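Local atomic coordinates of RpfR (Cronobacter turicensis, PDB entry 6DGJ), a protein that carries a PAS domain, a small sensory fold, and holds (2Z)-dodec-2-enoic acid in a pocket of that domain. Residues 70-75 and 83-88. Sequence-based numbering, arbitrary orientation.
Sequences EVERWI and LFLFRN. With GEY ((2Z)-dodec-2-enoic acid), chain B.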
loop_
_atom_site.group_PDB
_atom_site.type_symbol
_atom_site.label_atom_id
_atom_site.label_comp_id
_atom_site.label_asym_id
_atom_site.label_seq_id
_atom_site.Cartn_x
_atom_site.Cartn_y
_atom_site.Cartn_z
ATOM N N GLU A 70 -12.752 -1.318 0.170
ATOM C CA GLU A 70 -11.809 -2.318 -0.303
ATOM C C GLU A 70 -11.485 -2.060 -1.767
ATOM O O GLU A 70 -12.313 -1.540 -2.522
ATOM C CB GLU A 70 -12.364 -3.736 -0.135
ATOM C CG GLU A 70 -12.454 -4.193 1.307
ATOM C CD GLU A 70 -12.913 -5.631 1.434
ATOM O OE1 GLU A 70 -12.804 -6.380 0.441
ATOM O OE2 GLU A 70 -13.384 -6.011 2.528
ATOM N N VAL A 71 -10.268 -2.430 -2.162
ATOM C CA VAL A 71 -9.790 -2.187 -3.518
ATOM C C VAL A 71 -8.854 -3.318 -3.911
ATOM O O VAL A 71 -8.134 -3.875 -3.076
ATOM C CB VAL A 71 -9.086 -0.813 -3.634
ATOM C CG1 VAL A 71 -7.862 -0.754 -2.730
ATOM C CG2 VAL A 71 -8.706 -0.520 -5.082
ATOM N N GLU A 72 -8.874 -3.661 -5.195
ATOM C CA GLU A 72 -7.941 -4.617 -5.776
ATOM C C GLU A 72 -6.945 -3.840 -6.625
ATOM O O GLU A 72 -7.338 -3.152 -7.575
ATOM C CB GLU A 72 -8.670 -5.665 -6.614
ATOM C CG GLU A 72 -9.671 -6.498 -5.829
ATOM C CD GLU A 72 -10.257 -7.630 -6.651
ATOM O OE1 GLU A 72 -9.765 -7.873 -7.773
ATOM O OE2 GLU A 72 -11.213 -8.280 -6.174
ATOM N N ARG A 73 -5.664 -3.948 -6.283
ATOM C CA ARG A 73 -4.614 -3.170 -6.930
ATOM C C ARG A 73 -3.496 -4.106 -7.358
ATOM O O ARG A 73 -2.944 -4.838 -6.530
ATOM C CB ARG A 73 -4.077 -2.087 -5.988
ATOM C CG ARG A 73 -3.150 -1.077 -6.651
ATOM C CD ARG A 73 -3.889 -0.229 -7.670
ATOM N NE ARG A 73 -4.961 0.557 -7.066
ATOM C CZ ARG A 73 -6.000 1.047 -7.734
ATOM N NH1 ARG A 73 -6.130 0.829 -9.037
ATOM N NH2 ARG A 73 -6.921 1.755 -7.095
ATOM N N TRP A 74 -3.168 -4.089 -8.648
ATOM C CA TRP A 74 -2.013 -4.826 -9.146
ATOM C C TRP A 74 -0.747 -4.165 -8.618
ATOM O O TRP A 74 -0.444 -3.020 -8.968
ATOM C CB TRP A 74 -2.016 -4.866 -10.671
ATOM C CG TRP A 74 -2.903 -5.932 -11.247
ATOM C CD1 TRP A 74 -4.139 -5.761 -11.800
ATOM C CD2 TRP A 74 -2.622 -7.335 -11.320
ATOM N NE1 TRP A 74 -4.643 -6.971 -12.216
ATOM C CE2 TRP A 74 -3.730 -7.953 -11.933
ATOM C CE3 TRP A 74 -1.538 -8.129 -10.929
ATOM C CZ2 TRP A 74 -3.787 -9.325 -12.165
ATOM C CZ3 TRP A 74 -1.598 -9.491 -11.159
ATOM C CH2 TRP A 74 -2.714 -10.075 -11.771
ATOM N N ILE A 75 -0.016 -4.874 -7.769
ATOM C CA ILE A 75 1.184 -4.344 -7.134
ATOM C C ILE A 75 2.402 -4.925 -7.830
ATOM O O ILE A 75 2.377 -6.038 -8.364
ATOM C CB ILE A 75 1.201 -4.657 -5.622
ATOM C CG1 ILE A 75 -0.019 -4.036 -4.934
ATOM C CG2 ILE A 75 2.492 -4.163 -4.971
ATOM C CD1 ILE A 75 -0.120 -2.522 -5.069
ATOM N N LEU A 83 -1.589 -9.204 -7.584
ATOM C CA LEU A 83 -2.845 -8.541 -7.262
ATOM C C LEU A 83 -3.129 -8.668 -5.771
ATOM O O LEU A 83 -3.112 -9.775 -5.221
ATOM C CB LEU A 83 -3.997 -9.133 -8.073
ATOM C CG LEU A 83 -5.346 -8.424 -7.913
ATOM C CD1 LEU A 83 -5.309 -7.024 -8.513
ATOM C CD2 LEU A 83 -6.456 -9.248 -8.546
ATOM N N PHE A 84 -3.394 -7.533 -5.126
ATOM C CA PHE A 84 -3.655 -7.473 -3.695
ATOM C C PHE A 84 -5.024 -6.860 -3.440
ATOM O O PHE A 84 -5.401 -5.871 -4.077
ATOM C CB PHE A 84 -2.593 -6.640 -2.969
ATOM C CG PHE A 84 -1.245 -7.293 -2.900
ATOM C CD1 PHE A 84 -0.351 -7.180 -3.950
ATOM C CD2 PHE A 84 -0.864 -8.005 -1.776
ATOM C CE1 PHE A 84 0.895 -7.774 -3.887
ATOM C CE2 PHE A 84 0.381 -8.602 -1.705
ATOM C CZ PHE A 84 1.262 -8.486 -2.763
ATOM N N LEU A 85 -5.765 -7.450 -2.501
ATOM C CA LEU A 85 -6.959 -6.821 -1.948
ATOM C C LEU A 85 -6.544 -5.979 -0.748
ATOM O O LEU A 85 -6.067 -6.518 0.256
ATOM C CB LEU A 85 -7.997 -7.860 -1.523
ATOM C CG LEU A 85 -9.225 -7.280 -0.805
ATOM C CD1 LEU A 85 -10.174 -6.637 -1.806
ATOM C CD2 LEU A 85 -9.947 -8.326 0.030
ATOM N N PHE A 86 -6.737 -4.668 -0.847
ATOM C CA PHE A 86 -6.398 -3.749 0.229
ATOM C C PHE A 86 -7.665 -3.282 0.931
ATOM O O PHE A 86 -8.615 -2.834 0.280
ATOM C CB PHE A 86 -5.611 -2.547 -0.299
ATOM C CG PHE A 86 -4.159 -2.839 -0.526
ATOM C CD1 PHE A 86 -3.270 -2.862 0.538
ATOM C CD2 PHE A 86 -3.680 -3.096 -1.799
ATOM C CE1 PHE A 86 -1.930 -3.132 0.334
ATOM C CE2 PHE A 86 -2.343 -3.369 -2.008
ATOM C CZ PHE A 86 -1.467 -3.387 -0.940
ATOM N N ARG A 87 -7.672 -3.400 2.254
ATOM C CA ARG A 87 -8.733 -2.858 3.093
ATOM C C ARG A 87 -8.226 -1.529 3.645
ATOM O O ARG A 87 -7.301 -1.502 4.464
ATOM C CB ARG A 87 -9.094 -3.831 4.213
ATOM C CG ARG A 87 -9.344 -5.262 3.745
ATOM C CD ARG A 87 -9.127 -6.261 4.871
ATOM N NE ARG A 87 -9.299 -7.645 4.427
ATOM C CZ ARG A 87 -8.336 -8.393 3.890
ATOM N NH1 ARG A 87 -7.116 -7.902 3.717
ATOM N NH2 ARG A 87 -8.596 -9.640 3.524
ATOM N N ASN A 88 -8.820 -0.433 3.185
ATOM C CA ASN A 88 -8.316 0.905 3.453
ATOM C C ASN A 88 -9.259 1.659 4.380
ATOM O O ASN A 88 -10.481 1.623 4.206
ATOM C CB ASN A 88 -8.138 1.676 2.145
ATOM C CG ASN A 88 -7.099 1.048 1.242
ATOM O OD1 ASN A 88 -6.172 0.386 1.708
ATOM N ND2 ASN A 88 -7.250 1.249 -0.060
HETATM C C1 GEY B . -6.636 2.769 -3.654
HETATM C C2 GEY B . -5.985 3.337 -2.410
HETATM C C3 GEY B . -5.030 2.751 -1.689
HETATM C C4 GEY B . -4.450 1.419 -2.034
HETATM C C5 GEY B . -3.241 0.982 -1.178
HETATM C C6 GEY B . -2.067 0.354 -1.954
HETATM C C8 GEY B . 0.481 -0.260 -2.029
HETATM O O2 GEY B . -5.892 2.396 -4.554
HETATM O O1 GEY B . -7.891 2.727 -3.648
HETATM C C7 GEY B . -0.683 0.401 -1.256
HETATM C C9 GEY B . 1.518 -1.036 -1.187
HETATM C C10 GEY B . 2.300 -2.123 -1.955
HETATM C C11 GEY B . 3.676 -2.470 -1.382
HETATM C C12 GEY B . 4.483 -3.435 -2.235
HETATM O O HOH W 1 -12.198 -6.822 5.206
#
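Val-71 and Phe-86 form a hydrogen-bonded antiparallel pair in a beta hairpin of the PAS fold, strands 69-77 and 80-90, with strand 69-77 forming one edge of the five-stranded sheet. Phe-86 N meets Val-71 O at 2.7 Å; the Arg-73/Phe-84 pair has the same two N-H...O bonds. On the face bearing Val-71, Arg-73, Phe-84 and Phe-86 lies (2Z)-dodec-2-enoic acid. Its C6 sits 3.7 Å above the centre of the Phe-86 ring, while Ile-75 CG1 reaches the edge of that ring in plane and Ile-75 CG2 touches the methyl end of the ligand tail, 3.5 Å from C12. Bends at chi2 and chi3 (66° and 62°) turn the Arg-73 guanidinium so that both NE and NH2 donate to ligand O2, the straighter bond from NH2 at 2.8 Å. Ser-55, Asn-58 and Tyr-69 also hydrogen-bond the ligand, and helix 49-62 packs on Arg-73. The face with Glu-70, Glu-72 and Leu-85 is more exposed. There Glu-70 and Arg-87 run side by side, joined through a water that donates to Glu-70 OE2 and weakly accepts from Arg-87 NE; Thr-107 holds the guanidinium's NH1. At the far end Leu-83 CD1 makes a CH-pi contact over the five-membered ring of Trp-74, 3.6 Å from its centroid and 5° off the normal.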